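Local coordinates for protein beta-N-acetylglucosaminidase Nag2 (Vibrio harveyi, PDB 6EZR) that probably hydrolyses terminal non-reducing N-acetyl-D-hexosamine residues from N-acetyl-beta-D-hexosaminides, as a member of glycosyl hydrolase family 20, at residues His154-Asp159 / Ser216-Lys221; Leu485-Ala490 / Val501-Leu506; Val521-Ala526 / Lys572-Ile577. All coordinates share one frame; numbering follows the deposited sequence.

Contact 1. Residues His154-Asp159 / Ser216-Lys221; sequences HSFTFD and SEESIK
F156 carries this contact, its side chain pushed into the turn S216-S219 that links strands 211-215 and 220-224. Its CB sits 3.3 Å from the carbonyl O of S216. With CG anti to the backbone N (chi1 174°), the ring leans along the turn: CD1 comes 3.4 Å from the carbonyl O of E217, and CE1 reaches the carbonyl carbon of E218 at 3.5 Å. On the other flank CD2 packs against CG1 of I220, while CD1 of that isoleucine lies at the ring edge, in plane. CZ, the tip, faces the carbonyl O of E218. One ring face has the backbone N of S219 over its centre; F158 CD1 lies over the rim of the opposite face.

Toward the start of the strand, the E217 carboxylate stacks on the H154 imidazole with the two planes 2° apart, OE2 lying over the rim near CD2. E218 reaches the other way: its OE2 makes a salt bridge to K197.

No direct hydrogen bond joins the two segments; strand 154-158 pairs with strand 249-259 instead. Water 2 accepts from T157 N and lies 2.9 Å from E217 O, and water 1 sits between T157 O and E218 OE1. In this family 20 domain 2, the strand and turn meet mainly through the buried F156 ring, with the H154-E217 stack at one end and water carrying the polar links.

Contact 2. Residues Leu485-Ala490 / Val501-Leu506; sequences LGWEEA and VIYSWL
L485 opens the parallel pairing of neighbouring strands in the catalytic barrel, its CD1 against V501 CB and its CG 3.6 Å from Y503 CE1. G486 follows with two backbone bonds: its N donates to V501 O and its O accepts from Y503 N, both 2.8 Å. W487 turns its indole to the same face as L485; the Y503 ring points an edge at its six-membered ring, offset edge-to-face, planes at 88°. W487 CE3 also meets W505 CD1, completing an aromatic cluster, and W487 NE1 is hydrogen-bonded to E367 OE2.

E488 N then binds Y503 O from above the carbonyl plane. E488 CG lies anti to the backbone N (chi1 -177°), which sends the chain across one face of W505, CB 3.6 Å from its six-membered-ring centroid. OE1 accepts from S504 OG at 2.8 Å on its syn lone pair and from L506 N above the carboxylate plane; W505 N adds a weak bond. Water 3 joins OE2 to S504 OG. E489 OE1 accepts a hydrogen bond from the backbone N of E438, the predicted proton donor. A490 CB packs on I502 CD1.

The buried E488 carboxylate, gripped by several donors, is probably ionised and pins the W505 loop.

Contact 3. Residues Val521-Ala526 / Lys572-Ile577; sequences VVLQPA and KRIWGI
V521 CG2 and I574 CD1 meet at 3.2 Å in the apolar centre, a close approach between two neighbouring parallel strands of the TIM-type barrel that forms the catalytic domain. V521 CG1 lies anti to the carbonyl carbon (chi1 -51°), leaving CG2 between the backbone N and the carbonyl carbon, where it meets the isoleucine tip. On the same face of the sheet L523 continues the row, CD1 lying 4.1 Å from CD1 of I577 and somewhat farther from CG2 of I574. Helix 508-517 packs over this side, C514 against V521 and A511 against L523.

V522 points to the other face, where its CG2 touches CE3 of W575 at 3.6 Å. The indole runs on past it, packing against V501 and Y503 of strand 501-504, the neighbour of 521-523 on its other side, and meeting the ring of Y431 edge-to-face. G576 follows in an unusual backbone conformation.

The backbone ladder sews the strands together. V521 is held at both ends, its O accepting from W575 N at 2.9 Å and its N donating to the carbonyl O of R573. At the polar edge the R573 side chain turns off from the strand pair, and its NH1 bonds to the carbonyl O of A515. Farther along the ladder, L523 N donates to G576 O at 2.8 Å, almost straight, with an angle of 172° at the hydrogen.

Overall arrangement
From the N terminus, contact 1 comes first, closing a loop of 56 residues within domain 2 that includes helix 172-186. The chain then enters the catalytic domain, where contact 2 closes a short excursion of 10 residues and contact 3 a longer one of 45. The three follow in series; none nests in or crosses another. Contact 1 stands apart, its centre about 47 Å from that of contact 2 and about 39 Å from that of contact 3. Contacts 2 and 3 are adjacent, with centres about 9 Å apart: strand 501-504 lies beside strand 521-523, so together they join four successive barrel strands, 483-487, 501-504, 521-523 and 574-581.

Contact 1. Residues His154-Asp159 / Ser216-Lys221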
# COMPACT_ATOMS: atom_id res chain seq x y z
N HIS A 154 -12.76 -23.61 32.78
CA HIS A 154 -13.22 -24.71 31.92
C HIS A 154 -13.11 -24.37 30.43
O HIS A 154 -12.63 -23.29 30.07
CB HIS A 154 -14.63 -25.13 32.33
CG HIS A 154 -14.70 -25.66 33.73
ND1 HIS A 154 -14.18 -26.88 34.09
CD2 HIS A 154 -15.21 -25.12 34.87
CE1 HIS A 154 -14.37 -27.08 35.38
NE2 HIS A 154 -14.99 -26.02 35.88
N SER A 155 -13.52 -25.31 29.58
CA SER A 155 -13.54 -25.10 28.12
C SER A 155 -14.70 -25.82 27.44
O SER A 155 -15.28 -26.76 27.98
CB SER A 155 -12.21 -25.56 27.51
OG SER A 155 -11.96 -26.92 27.79
N PHE A 156 -15.03 -25.36 26.23
CA PHE A 156 -16.07 -25.95 25.39
C PHE A 156 -15.40 -26.73 24.27
O PHE A 156 -14.70 -26.14 23.47
CB PHE A 156 -16.97 -24.84 24.82
CG PHE A 156 -18.01 -25.31 23.82
CD1 PHE A 156 -18.72 -26.49 24.00
CD2 PHE A 156 -18.31 -24.52 22.72
CE1 PHE A 156 -19.68 -26.89 23.07
CE2 PHE A 156 -19.27 -24.90 21.79
CZ PHE A 156 -19.96 -26.09 21.97
N THR A 157 -15.61 -28.04 24.25
CA THR A 157 -15.07 -28.90 23.18
C THR A 157 -16.23 -29.37 22.32
O THR A 157 -17.20 -29.93 22.83
CB THR A 157 -14.35 -30.14 23.74
OG1 THR A 157 -13.56 -29.77 24.87
CG2 THR A 157 -13.44 -30.75 22.69
N PHE A 158 -16.13 -29.14 21.01
CA PHE A 158 -17.20 -29.50 20.08
C PHE A 158 -16.71 -30.13 18.78
O PHE A 158 -15.64 -29.80 18.27
CB PHE A 158 -18.10 -28.30 19.79
CG PHE A 158 -17.40 -27.14 19.14
CD1 PHE A 158 -16.79 -26.16 19.91
CD2 PHE A 158 -17.39 -26.99 17.76
CE1 PHE A 158 -16.16 -25.07 19.32
CE2 PHE A 158 -16.77 -25.91 17.16
CZ PHE A 158 -16.15 -24.94 17.94
N ASP A 159 -17.52 -31.06 18.27
CA ASP A 159 -17.29 -31.74 16.99
C ASP A 159 -18.05 -31.01 15.86
O ASP A 159 -18.63 -29.94 16.09
CB ASP A 159 -17.68 -33.23 17.10
CG ASP A 159 -19.15 -33.46 17.50
OD1 ASP A 159 -20.07 -32.83 16.91
OD2 ASP A 159 -19.39 -34.27 18.41
N SER A 216 -19.58 -20.63 27.13
CA SER A 216 -19.96 -21.45 28.27
C SER A 216 -19.36 -22.85 28.09
O SER A 216 -18.71 -23.12 27.09
CB SER A 216 -21.49 -21.51 28.40
OG SER A 216 -22.00 -20.26 28.83
N GLU A 217 -19.57 -23.72 29.08
CA GLU A 217 -19.01 -25.08 29.06
C GLU A 217 -19.51 -25.95 27.92
O GLU A 217 -18.78 -26.81 27.43
CB GLU A 217 -19.31 -25.79 30.39
CG GLU A 217 -18.46 -25.32 31.56
CD GLU A 217 -18.20 -26.42 32.57
OE1 GLU A 217 -17.64 -27.47 32.18
OE2 GLU A 217 -18.54 -26.24 33.76
N GLU A 218 -20.77 -25.75 27.51
CA GLU A 218 -21.37 -26.53 26.42
C GLU A 218 -22.04 -25.69 25.32
O GLU A 218 -22.81 -26.22 24.51
CB GLU A 218 -22.34 -27.58 27.00
CG GLU A 218 -21.65 -28.89 27.41
CD GLU A 218 -21.00 -29.63 26.24
OE1 GLU A 218 -20.06 -30.41 26.48
OE2 GLU A 218 -21.42 -29.43 25.07
N SER A 219 -21.72 -24.40 25.26
CA SER A 219 -22.23 -23.52 24.21
C SER A 219 -21.40 -22.26 24.02
O SER A 219 -20.55 -21.93 24.85
CB SER A 219 -23.69 -23.14 24.50
OG SER A 219 -23.81 -22.50 25.75
N ILE A 220 -21.66 -21.58 22.91
CA ILE A 220 -21.10 -20.26 22.59
C ILE A 220 -22.23 -19.34 22.14
O ILE A 220 -23.01 -19.69 21.26
CB ILE A 220 -20.03 -20.32 21.46
CG1 ILE A 220 -18.79 -21.07 21.94
CG2 ILE A 220 -19.63 -18.92 21.02
CD1 ILE A 220 -17.85 -21.52 20.83
N LYS A 221 -22.30 -18.15 22.75
CA LYS A 221 -23.30 -17.15 22.40
C LYS A 221 -22.60 -15.89 21.89
O LYS A 221 -21.76 -15.32 22.59
CB LYS A 221 -24.17 -16.81 23.62
CG LYS A 221 -25.52 -16.19 23.24
CD LYS A 221 -26.05 -15.19 24.26
CE LYS A 221 -27.10 -15.76 25.21
NZ LYS A 221 -26.52 -16.53 26.34
O HOH W 1 -17.37 -31.41 25.52
O HOH W 2 -16.89 -29.00 26.91

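Contact 2. Residues Leu485-Ala490 / Val501-Leu506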
# COMPACT_ATOMS: atom_id res chain seq x y z
N LEU A 485 -12.18 12.34 -1.17
CA LEU A 485 -11.06 12.09 -0.25
C LEU A 485 -9.76 12.54 -0.92
O LEU A 485 -9.60 12.42 -2.14
CB LEU A 485 -11.00 10.60 0.10
CG LEU A 485 -11.86 10.05 1.25
CD1 LEU A 485 -13.28 10.60 1.29
CD2 LEU A 485 -11.91 8.53 1.21
N GLY A 486 -8.82 13.05 -0.14
CA GLY A 486 -7.54 13.51 -0.67
C GLY A 486 -6.39 13.32 0.30
O GLY A 486 -6.60 13.14 1.49
N TRP A 487 -5.17 13.37 -0.23
CA TRP A 487 -3.96 13.28 0.58
C TRP A 487 -3.65 14.60 1.29
O TRP A 487 -4.13 15.67 0.90
CB TRP A 487 -2.77 12.89 -0.28
CG TRP A 487 -2.80 11.47 -0.78
CD1 TRP A 487 -2.78 11.07 -2.08
CD2 TRP A 487 -2.82 10.28 0.01
NE1 TRP A 487 -2.81 9.69 -2.15
CE2 TRP A 487 -2.83 9.19 -0.87
CE3 TRP A 487 -2.85 10.03 1.39
CZ2 TRP A 487 -2.86 7.87 -0.43
CZ3 TRP A 487 -2.89 8.72 1.83
CH2 TRP A 487 -2.90 7.65 0.93
N GLU A 488 -2.88 14.48 2.37
CA GLU A 488 -2.24 15.57 3.14
C GLU A 488 -2.36 17.01 2.59
O GLU A 488 -2.98 17.88 3.20
CB GLU A 488 -0.75 15.20 3.33
CG GLU A 488 0.09 16.15 4.16
CD GLU A 488 -0.29 16.17 5.63
OE1 GLU A 488 -0.56 15.09 6.20
OE2 GLU A 488 -0.30 17.27 6.22
N GLU A 489 -1.75 17.24 1.44
CA GLU A 489 -1.56 18.59 0.91
C GLU A 489 -2.81 19.22 0.29
O GLU A 489 -2.80 20.42 -0.01
CB GLU A 489 -0.42 18.59 -0.10
CG GLU A 489 0.90 18.11 0.48
CD GLU A 489 1.85 17.65 -0.60
OE1 GLU A 489 1.45 16.77 -1.41
OE2 GLU A 489 2.99 18.18 -0.65
N ALA A 490 -3.88 18.45 0.12
CA ALA A 490 -5.18 19.00 -0.30
C ALA A 490 -5.74 20.10 0.63
O ALA A 490 -6.53 20.92 0.17
CB ALA A 490 -6.20 17.89 -0.47
N VAL A 501 -12.32 14.74 2.75
CA VAL A 501 -11.64 14.03 3.85
C VAL A 501 -10.15 13.96 3.54
O VAL A 501 -9.76 13.54 2.46
CB VAL A 501 -12.17 12.61 4.08
CG1 VAL A 501 -11.39 11.88 5.16
CG2 VAL A 501 -13.64 12.64 4.46
N ILE A 502 -9.34 14.37 4.51
CA ILE A 502 -7.90 14.49 4.36
C ILE A 502 -7.22 13.28 4.98
O ILE A 502 -7.48 12.92 6.12
CB ILE A 502 -7.42 15.80 5.05
CG1 ILE A 502 -8.18 17.00 4.48
CG2 ILE A 502 -5.91 16.00 4.91
CD1 ILE A 502 -8.11 17.16 2.97
N TYR A 503 -6.35 12.64 4.20
CA TYR A 503 -5.54 11.51 4.67
C TYR A 503 -4.17 12.10 5.00
O TYR A 503 -3.39 12.42 4.10
CB TYR A 503 -5.46 10.42 3.59
CG TYR A 503 -6.68 9.51 3.51
CD1 TYR A 503 -7.98 10.04 3.43
CD2 TYR A 503 -6.55 8.11 3.50
CE1 TYR A 503 -9.10 9.22 3.36
CE2 TYR A 503 -7.68 7.28 3.43
CZ TYR A 503 -8.95 7.85 3.36
OH TYR A 503 -10.08 7.06 3.29
N SER A 504 -3.91 12.28 6.29
CA SER A 504 -2.72 12.98 6.76
C SER A 504 -1.56 12.03 7.03
O SER A 504 -1.67 11.14 7.86
CB SER A 504 -3.05 13.76 8.03
OG SER A 504 -1.91 14.45 8.51
N TRP A 505 -0.43 12.25 6.34
CA TRP A 505 0.78 11.44 6.58
C TRP A 505 1.98 12.17 7.18
O TRP A 505 2.98 11.53 7.51
CB TRP A 505 1.20 10.62 5.34
CG TRP A 505 1.13 11.28 4.01
CD1 TRP A 505 0.38 10.88 2.94
CD2 TRP A 505 1.87 12.42 3.56
NE1 TRP A 505 0.58 11.70 1.87
CE2 TRP A 505 1.49 12.66 2.22
CE3 TRP A 505 2.81 13.27 4.16
CZ2 TRP A 505 2.02 13.72 1.47
CZ3 TRP A 505 3.33 14.32 3.42
CH2 TRP A 505 2.93 14.54 2.09
N LEU A 506 1.88 13.49 7.36
CA LEU A 506 3.02 14.28 7.83
C LEU A 506 3.30 14.01 9.32
O LEU A 506 4.39 13.57 9.68
CB LEU A 506 2.79 15.76 7.58
CG LEU A 506 4.00 16.67 7.86
CD1 LEU A 506 5.18 16.40 6.92
CD2 LEU A 506 3.58 18.12 7.75
O HOH W 3 -2.39 17.31 8.14

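Contact 3. Residues Val521-Ala526 / Lys572-Ile577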
# COMPACT_ATOMS: atom_id res chain seq x y z
N VAL A 521 -10.44 13.86 9.10
CA VAL A 521 -9.09 13.40 8.81
C VAL A 521 -8.89 11.92 9.10
O VAL A 521 -9.50 11.36 10.01
CB VAL A 521 -8.01 14.26 9.53
CG1 VAL A 521 -8.22 15.76 9.28
CG2 VAL A 521 -7.99 14.01 11.03
N VAL A 522 -8.03 11.30 8.30
CA VAL A 522 -7.59 9.91 8.50
C VAL A 522 -6.09 9.97 8.80
O VAL A 522 -5.34 10.60 8.07
CB VAL A 522 -7.85 9.03 7.26
CG1 VAL A 522 -7.35 7.61 7.46
CG2 VAL A 522 -9.34 9.00 6.93
N LEU A 523 -5.68 9.30 9.87
CA LEU A 523 -4.28 9.28 10.29
C LEU A 523 -3.54 8.13 9.63
O LEU A 523 -3.83 6.96 9.89
CB LEU A 523 -4.17 9.16 11.81
CG LEU A 523 -4.94 10.19 12.62
CD1 LEU A 523 -4.78 9.90 14.10
CD2 LEU A 523 -4.50 11.61 12.31
N GLN A 524 -2.60 8.49 8.75
CA GLN A 524 -1.70 7.55 8.11
C GLN A 524 -0.27 8.11 8.18
O GLN A 524 0.34 8.38 7.15
CB GLN A 524 -2.16 7.32 6.66
CG GLN A 524 -1.51 6.15 5.94
CD GLN A 524 -1.74 6.21 4.44
OE1 GLN A 524 -2.70 5.64 3.91
NE2 GLN A 524 -0.87 6.92 3.74
N PRO A 525 0.27 8.28 9.40
CA PRO A 525 1.58 8.91 9.55
C PRO A 525 2.72 8.05 8.97
O PRO A 525 2.81 6.84 9.26
CB PRO A 525 1.71 9.10 11.06
CG PRO A 525 0.83 8.05 11.64
CD PRO A 525 -0.31 7.93 10.70
N ALA A 526 3.55 8.68 8.15
CA ALA A 526 4.57 7.99 7.38
C ALA A 526 5.68 7.43 8.26
O ALA A 526 6.32 6.45 7.92
CB ALA A 526 5.14 8.89 6.30
N LYS A 572 -14.41 14.02 17.16
CA LYS A 572 -15.51 13.89 16.21
C LYS A 572 -15.03 13.99 14.75
O LYS A 572 -15.66 13.42 13.86
CB LYS A 572 -16.60 14.95 16.46
CG LYS A 572 -17.51 14.62 17.64
CD LYS A 572 -18.86 15.34 17.55
CE LYS A 572 -18.76 16.81 17.95
NZ LYS A 572 -19.90 17.61 17.42
N ARG A 573 -13.93 14.71 14.53
CA ARG A 573 -13.31 14.87 13.20
C ARG A 573 -12.27 13.81 12.82
O ARG A 573 -11.92 13.70 11.65
CB ARG A 573 -12.67 16.26 13.10
CG ARG A 573 -13.62 17.41 13.33
CD ARG A 573 -14.08 18.10 12.05
NE ARG A 573 -15.08 19.12 12.35
CZ ARG A 573 -14.84 20.32 12.90
NH1 ARG A 573 -13.60 20.71 13.22
NH2 ARG A 573 -15.85 21.15 13.12
N ILE A 574 -11.77 13.03 13.78
CA ILE A 574 -10.87 11.92 13.48
C ILE A 574 -11.68 10.69 13.04
O ILE A 574 -12.34 10.06 13.86
CB ILE A 574 -9.96 11.55 14.68
CG1 ILE A 574 -9.20 12.78 15.22
CG2 ILE A 574 -8.98 10.45 14.28
CD1 ILE A 574 -8.44 13.60 14.19
N TRP A 575 -11.61 10.36 11.76
CA TRP A 575 -12.22 9.13 11.22
C TRP A 575 -11.55 7.92 11.84
O TRP A 575 -12.20 7.04 12.42
CB TRP A 575 -12.06 9.06 9.70
CG TRP A 575 -13.23 9.54 8.89
CD1 TRP A 575 -14.21 10.43 9.26
CD2 TRP A 575 -13.51 9.18 7.54
NE1 TRP A 575 -15.10 10.62 8.22
CE2 TRP A 575 -14.69 9.86 7.15
CE3 TRP A 575 -12.89 8.34 6.61
CZ2 TRP A 575 -15.25 9.72 5.88
CZ3 TRP A 575 -13.44 8.19 5.35
CH2 TRP A 575 -14.61 8.88 5.00
N GLY A 576 -10.23 7.88 11.70
CA GLY A 576 -9.45 6.81 12.27
C GLY A 576 -8.09 6.69 11.64
O GLY A 576 -7.48 7.68 11.23
N ILE A 577 -7.62 5.45 11.60
CA ILE A 577 -6.23 5.13 11.28
C ILE A 577 -6.18 4.35 9.98
O ILE A 577 -7.11 3.59 9.66
CB ILE A 577 -5.54 4.34 12.43
CG1 ILE A 577 -5.08 5.30 13.54
CG2 ILE A 577 -4.27 3.64 11.98
CD1 ILE A 577 -6.17 6.01 14.29